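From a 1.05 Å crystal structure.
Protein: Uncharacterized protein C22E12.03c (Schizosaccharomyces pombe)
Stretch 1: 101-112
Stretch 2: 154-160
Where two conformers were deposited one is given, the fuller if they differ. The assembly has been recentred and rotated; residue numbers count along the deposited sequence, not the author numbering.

Stretch 1 (101-112) EFYKKPNKWIGM
Stretch 2 (154-160) LEENLIT

Stretch 1 opens with the last residues of a helix, Glu101 and Phe102 (phi/psi -65/-40 and -75/-29), and Tyr103 (-61/130) is the first to leave helical geometry. Two type II turns follow, Phe102 to Lys105 and Lys105 to Lys108; Lys104 (63/17) and Asn107 (62/25) supply their left-handed positions. The first is closed by Lys105 N to Phe102 O at 3.0 Å, the second only weakly by Lys108 N to Lys105 O at 3.5 Å. Residues 109-112 are then extended, with phi from -150° to -121° and psi from 134° to 143°.

Stretch 2 is a hairpin. Its type II' turn places Glu156 at 52/-124 and Asn157 at -112/29, and Leu158 N to Glu155 O (2.9 Å) and Glu155 N to Leu158 O (3.0 Å) pair the flanking residues.

Strands 109-112 and 158-160 run parallel, at 16°, with axes approaching to 4.7 Å. The register is Ile110 with Leu158, Gly111 with Ile159 and Met112 with Thr160, CA atoms 4.7 to 4.9 Å apart. Three backbone hydrogen bonds fix it: Ile110 N to Asn157 O, 2.9 Å; Ile159 N to Ile110 O, 2.8 Å and 178° at the hydrogen; Met112 N to Ile159 O, 2.8 Å. CA-H...O contacts accompany them, including Gly111 CA to Ile159 O at 3.2 Å and Thr160 CA to Met112 O at 3.1 Å.

Asn157 (chi1 62°, p; chi2 -20°) has the largest area covered by the other stretch. Its CB points toward stretch 1, and its amide acts in both senses: ND2 donates to Phe102 O and to Lys108 O, each at 2.8 Å, while OD1 accepts from Lys104 N at 2.8 Å. Angles of 162° to 165° support all three bonds, which tie the hairpin turn to backbone at both turns of stretch 1.

Tyr103 (chi1 -172°, t; chi2 69°) sets its ring edge against Leu158, CE1 to CB 4.0 Å, and brings OH to 3.6 Å from Glu156 CG. Ile110, Met112, Leu158 and Thr160 share one sheet face. There Leu158 (t, p) places CD1 3.7 Å from Ile110 CG2 and 4.0 Å from Met112 CE; Ile110 is m, t and Met112 m, t, t. Ile159 (m, p) lies on the other face, its CD1 4.2 Å from CE3 of Trp109 (chi1 -57°, m; chi2 90°), whose CE3 is also 3.6 Å from Asn157 CB.

Lys104 NZ and Glu156 OE2, 4.2 Å apart, are too distant for a salt bridge. Within stretch 1, Lys105 NZ donates to Glu101 O at 2.8 Å.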

ATOM      1  N   GLU A 101       6.041  24.755 -11.271  1.00 12.82           N
ATOM      2  CA  GLU A 101       5.649  25.852 -10.407  1.00 13.73           C
ATOM      3  C   GLU A 101       6.088  25.638  -8.979  1.00 12.36           C
ATOM      4  O   GLU A 101       6.494  26.582  -8.285  1.00 14.74           O
ATOM      5  CB  GLU A 101       4.133  26.056 -10.427  1.00 15.15           C
ATOM      6  CG  GLU A 101       3.641  27.152  -9.500  1.00 17.90           C
ATOM      7  CD  GLU A 101       4.254  28.513  -9.783  1.00 19.20           C
ATOM      8  OE1 GLU A 101       4.427  28.847 -10.997  1.00 24.73           O
ATOM      9  OE2 GLU A 101       4.352  29.318  -8.804  1.00 22.33           O
ATOM     10  N   PHE A 102       5.965  24.401  -8.498  1.00 10.50           N
ATOM     11  CA  PHE A 102       6.261  24.123  -7.119  1.00  9.86           C
ATOM     12  C   PHE A 102       7.747  24.112  -6.824  1.00 10.02           C
ATOM     13  O   PHE A 102       8.152  24.342  -5.693  1.00 10.79           O
ATOM     14  CB  PHE A 102       5.645  22.786  -6.679  1.00  9.26           C
ATOM     15  CG  PHE A 102       4.195  22.820  -6.286  1.00  8.56           C
ATOM     16  CD1 PHE A 102       3.327  23.788  -6.716  1.00 10.73           C
ATOM     17  CD2 PHE A 102       3.694  21.837  -5.451  1.00  9.28           C
ATOM     18  CE1 PHE A 102       2.017  23.790  -6.317  1.00 11.56           C
ATOM     19  CE2 PHE A 102       2.380  21.819  -5.063  1.00  9.55           C
ATOM     20  CZ  PHE A 102       1.540  22.801  -5.495  1.00  9.88           C
ATOM     21  N   TYR A 103       8.583  23.762  -7.812  1.00 11.55           N
ATOM     22  CA  TYR A 103      10.003  23.498  -7.539  1.00 11.77           C
ATOM     23  C   TYR A 103      10.657  24.752  -6.979  1.00 12.02           C
ATOM     24  O   TYR A 103      10.578  25.833  -7.538  1.00 13.28           O
ATOM     25  CB  TYR A 103      10.717  23.031  -8.793  1.00 14.62           C
ATOM     26  CG  TYR A 103      12.135  22.563  -8.540  1.00 14.44           C
ATOM     27  CD1 TYR A 103      12.387  21.407  -7.833  1.00 16.11           C
ATOM     28  CD2 TYR A 103      13.224  23.335  -8.900  1.00 17.19           C
ATOM     29  CE1 TYR A 103      13.663  20.969  -7.541  1.00 18.08           C
ATOM     30  CE2 TYR A 103      14.523  22.902  -8.634  1.00 18.47           C
ATOM     31  CZ  TYR A 103      14.728  21.723  -7.945  1.00 18.16           C
ATOM     32  OH  TYR A 103      16.010  21.303  -7.667  1.00 23.60           O
ATOM     33  N   LYS A 104      11.359  24.565  -5.867  1.00 12.16           N
ATOM     34  CA  LYS A 104      12.069  25.631  -5.167  1.00 13.86           C
ATOM     35  C   LYS A 104      11.163  26.724  -4.634  1.00 14.58           C
ATOM     36  O   LYS A 104      11.654  27.734  -4.187  1.00 22.35           O
ATOM     37  CB  LYS A 104      13.193  26.226  -6.007  1.00 16.36           C
ATOM     38  CG  LYS A 104      14.414  25.354  -6.033  1.00 23.26           C
ATOM     39  CD  LYS A 104      15.563  25.951  -6.818  1.00 26.79           C
ATOM     40  CE  LYS A 104      16.165  27.066  -6.012  1.00 30.45           C
ATOM     41  NZ  LYS A 104      17.463  27.494  -6.598  1.00 49.00           N
ATOM     42  N   LYS A 105       9.879  26.487  -4.516  0.50 14.70           N
ATOM     43  CA  LYS A 105       9.034  27.441  -3.861  0.50 14.54           C
ATOM     44  C   LYS A 105       9.053  27.196  -2.371  0.50 13.97           C
ATOM     45  O   LYS A 105       9.016  26.050  -1.891  0.50 12.80           O
ATOM     46  CB  LYS A 105       7.630  27.392  -4.434  0.50 13.46           C
ATOM     47  CG  LYS A 105       7.550  27.796  -5.899  0.50 15.44           C
ATOM     48  CD  LYS A 105       7.999  29.230  -6.129  0.50 17.23           C
ATOM     49  CE  LYS A 105       8.650  29.330  -7.501  0.50 28.67           C
ATOM     50  NZ  LYS A 105       7.689  29.102  -8.611  0.50 16.89           N
ATOM     51  N   PRO A 106       8.925  28.298  -1.630  1.00 14.88           N
ATOM     52  CA  PRO A 106       8.794  28.095  -0.191  1.00 12.80           C
ATOM     53  C   PRO A 106       7.446  27.480   0.157  1.00 10.98           C
ATOM     54  O   PRO A 106       6.402  27.899  -0.324  1.00 12.28           O
ATOM     55  CB  PRO A 106       8.927  29.551   0.383  1.00 15.12           C
ATOM     56  CG  PRO A 106       9.734  30.255  -0.656  1.00 22.02           C
ATOM     57  CD  PRO A 106       9.274  29.696  -1.957  1.00 16.99           C
ATOM     58  N   ASN A 107       7.487  26.501   1.041  1.00 10.16           N
ATOM     59  CA  ASN A 107       6.305  25.854   1.562  1.00  9.83           C
ATOM     60  C   ASN A 107       5.460  25.139   0.509  1.00  9.79           C
ATOM     61  O   ASN A 107       4.286  24.838   0.757  1.00 11.86           O
ATOM     62  CB  ASN A 107       5.508  26.811   2.433  1.00 10.46           C
ATOM     63  CG  ASN A 107       6.199  27.077   3.753  1.00 10.45           C
ATOM     64  OD1 ASN A 107       6.463  26.115   4.491  1.00 14.73           O
ATOM     65  ND2 ASN A 107       6.638  28.289   3.988  1.00  9.48           N
ATOM     66  N   LYS A 108       6.093  24.745  -0.592  1.00 10.21           N
ATOM     67  CA  LYS A 108       5.567  23.729  -1.513  1.00  9.27           C
ATOM     68  C   LYS A 108       6.519  22.545  -1.508  1.00  9.26           C
ATOM     69  O   LYS A 108       7.720  22.722  -1.268  1.00  9.94           O
ATOM     70  CB  LYS A 108       5.466  24.275  -2.928  1.00 10.36           C
ATOM     71  CG  LYS A 108       4.540  25.471  -3.133  1.00 11.79           C
ATOM     72  CD  LYS A 108       3.099  25.177  -2.784  1.00 12.23           C
ATOM     73  CE  LYS A 108       2.206  26.297  -3.243  1.00 14.05           C
ATOM     74  NZ  LYS A 108       0.806  26.182  -2.690  1.00 18.11           N
ATOM     75  N   TRP A 109       6.018  21.378  -1.895  0.53  8.51           N
ATOM     76  CA  TRP A 109       6.810  20.142  -1.853  0.53  8.63           C
ATOM     77  C   TRP A 109       6.318  19.235  -2.982  0.53  8.47           C
ATOM     78  O   TRP A 109       5.105  19.190  -3.272  0.53  7.90           O
ATOM     79  CB  TRP A 109       6.641  19.422  -0.505  0.53  9.36           C
ATOM     80  CG  TRP A 109       7.012  20.274   0.678  0.53  9.44           C
ATOM     81  CD1 TRP A 109       6.185  21.104   1.408  0.53 11.55           C
ATOM     82  CD2 TRP A 109       8.332  20.518   1.166  0.53 12.17           C
ATOM     83  NE1 TRP A 109       6.916  21.822   2.334  0.53 12.85           N
ATOM     84  CE2 TRP A 109       8.231  21.472   2.199  0.53 12.58           C
ATOM     85  CE3 TRP A 109       9.603  20.026   0.830  0.53 12.22           C
ATOM     86  CZ2 TRP A 109       9.329  21.931   2.888  0.53 13.72           C
ATOM     87  CZ3 TRP A 109      10.696  20.494   1.547  0.53 14.48           C
ATOM     88  CH2 TRP A 109      10.529  21.374   2.584  0.53 15.43           C
ATOM     89  N   ILE A 110       7.275  18.523  -3.592  1.00  8.27           N
ATOM     90  CA  ILE A 110       6.975  17.570  -4.672  1.00  8.57           C
ATOM     91  C   ILE A 110       7.534  16.227  -4.278  1.00  8.53           C
ATOM     92  O   ILE A 110       8.700  16.143  -3.845  1.00 10.24           O
ATOM     93  CB  ILE A 110       7.679  18.010  -5.980  1.00  9.24           C
ATOM     94  CG1 ILE A 110       7.311  19.447  -6.396  1.00  9.68           C
ATOM     95  CG2 ILE A 110       7.350  17.032  -7.110  1.00 10.05           C
ATOM     96  CD1 ILE A 110       8.417  20.070  -7.196  1.00 11.86           C
ATOM     97  N   GLY A 111       6.736  15.158  -4.438  1.00  8.25           N
ATOM     98  CA  GLY A 111       7.258  13.823  -4.294  1.00  8.48           C
ATOM     99  C   GLY A 111       7.067  13.034  -5.574  1.00  8.85           C
ATOM    100  O   GLY A 111       5.989  13.108  -6.179  1.00  9.32           O
ATOM    101  N   MET A 112       8.066  12.230  -5.928  1.00  8.72           N
ATOM    102  CA  MET A 112       7.924  11.304  -7.074  1.00  9.44           C
ATOM    103  C   MET A 112       8.520   9.959  -6.691  1.00  9.90           C
ATOM    104  O   MET A 112       9.616   9.901  -6.116  1.00 11.19           O
ATOM    105  CB  MET A 112       8.712  11.814  -8.290  1.00 11.15           C
ATOM    106  CG  MET A 112       8.304  13.208  -8.734  1.00 10.89           C
ATOM    107  SD  MET A 112       9.369  13.738 -10.098  1.00 12.77           S
ATOM    108  CE  MET A 112       8.772  15.404 -10.316  1.00 12.89           C
ATOM    109  N   LEU A 154      16.342  13.681  -1.192  1.00 16.39           N
ATOM    110  CA  LEU A 154      15.750  14.990  -1.088  1.00 14.99           C
ATOM    111  C   LEU A 154      16.730  16.041  -1.618  1.00 15.93           C
ATOM    112  O   LEU A 154      17.871  16.079  -1.156  1.00 18.82           O
ATOM    113  CB  LEU A 154      15.455  15.296   0.390  1.00 17.42           C
ATOM    114  CG  LEU A 154      14.988  16.707   0.757  1.00 18.54           C
ATOM    115  CD1 LEU A 154      13.688  17.136   0.104  1.00 18.85           C
ATOM    116  CD2 LEU A 154      14.880  16.874   2.259  1.00 24.62           C
ATOM    117  N   GLU A 155      16.295  16.851  -2.576  1.00 15.67           N
ATOM    118  CA  GLU A 155      17.098  17.963  -3.065  1.00 18.03           C
ATOM    119  C   GLU A 155      16.146  19.114  -3.242  1.00 15.54           C
ATOM    120  O   GLU A 155      15.089  18.938  -3.825  1.00 15.32           O
ATOM    121  CB  GLU A 155      17.805  17.635  -4.379  1.00 19.77           C
ATOM    122  CG  GLU A 155      18.634  18.796  -4.887  1.00 21.70           C
ATOM    123  CD  GLU A 155      19.483  18.453  -6.089  1.00 27.75           C
ATOM    124  OE1 GLU A 155      19.766  17.256  -6.286  1.00 37.91           O
ATOM    125  OE2 GLU A 155      19.948  19.390  -6.760  1.00 27.41           O
ATOM    126  N   GLU A 156      16.489  20.275  -2.684  1.00 16.92           N
ATOM    127  CA  GLU A 156      15.547  21.370  -2.615  1.00 15.27           C
ATOM    128  C   GLU A 156      14.248  20.889  -1.997  1.00 14.30           C
ATOM    129  O   GLU A 156      14.281  20.386  -0.870  1.00 15.96           O
ATOM    130  CB  GLU A 156      15.390  22.049  -3.979  1.00 16.46           C
ATOM    131  CG  GLU A 156      16.671  22.728  -4.420  1.00 19.64           C
ATOM    132  CD  GLU A 156      17.008  24.004  -3.633  1.00 22.90           C
ATOM    133  OE1 GLU A 156      16.193  24.491  -2.840  1.00 24.83           O
ATOM    134  OE2 GLU A 156      18.143  24.484  -3.712  1.00 29.12           O
ATOM    135  N   ASN A 157      13.110  21.045  -2.678  1.00 12.35           N
ATOM    136  CA  ASN A 157      11.822  20.566  -2.157  1.00 11.22           C
ATOM    137  C   ASN A 157      11.269  19.410  -2.984  1.00 10.92           C
ATOM    138  O   ASN A 157      10.066  19.173  -2.960  1.00 11.60           O
ATOM    139  CB  ASN A 157      10.812  21.723  -2.105  1.00 11.49           C
ATOM    140  CG  ASN A 157      10.502  22.302  -3.464  1.00 10.29           C
ATOM    141  OD1 ASN A 157      11.261  22.143  -4.430  1.00 12.39           O
ATOM    142  ND2 ASN A 157       9.355  22.966  -3.545  1.00 10.91           N
ATOM    143  N   LEU A 158      12.189  18.646  -3.588  1.00 11.77           N
ATOM    144  CA  LEU A 158      11.853  17.471  -4.398  1.00 11.46           C
ATOM    145  C   LEU A 158      12.324  16.216  -3.656  1.00 12.35           C
ATOM    146  O   LEU A 158      13.535  16.044  -3.415  1.00 13.27           O
ATOM    147  CB  LEU A 158      12.539  17.542  -5.747  1.00 12.84           C
ATOM    148  CG  LEU A 158      12.354  16.301  -6.646  1.00 13.44           C
ATOM    149  CD1 LEU A 158      10.896  16.072  -7.009  1.00 13.90           C
ATOM    150  CD2 LEU A 158      13.250  16.390  -7.874  1.00 17.07           C
ATOM    151  N   ILE A 159      11.373  15.358  -3.337  0.59 11.19           N
ATOM    152  CA  ILE A 159      11.642  14.059  -2.763  0.59 11.13           C
ATOM    153  C   ILE A 159      11.441  13.026  -3.879  0.59 10.27           C
ATOM    154  O   ILE A 159      10.370  12.966  -4.494  0.59  9.27           O
ATOM    155  CB  ILE A 159      10.641  13.785  -1.614  0.59  9.69           C
ATOM    156  CG1 ILE A 159      10.846  14.757  -0.433  0.59 12.47           C
ATOM    157  CG2 ILE A 159      10.760  12.338  -1.137  0.59 11.44           C
ATOM    158  CD1 ILE A 159      10.338  16.182  -0.598  0.59 12.55           C
ATOM    159  N   THR A 160      12.453  12.174  -4.081  1.00 12.06           N
ATOM    160  CA  THR A 160      12.320  11.041  -4.996  1.00 12.67           C
ATOM    161  C   THR A 160      12.671   9.736  -4.292  1.00 12.59           C
ATOM    162  O   THR A 160      13.342   9.733  -3.257  1.00 14.36           O
ATOM    163  CB  THR A 160      13.147  11.247  -6.282  1.00 14.69           C
ATOM    164  OG1 THR A 160      14.536  11.381  -5.976  1.00 16.42           O
ATOM    165  CG2 THR A 160      12.642  12.402  -7.089  1.00 14.44           C
TER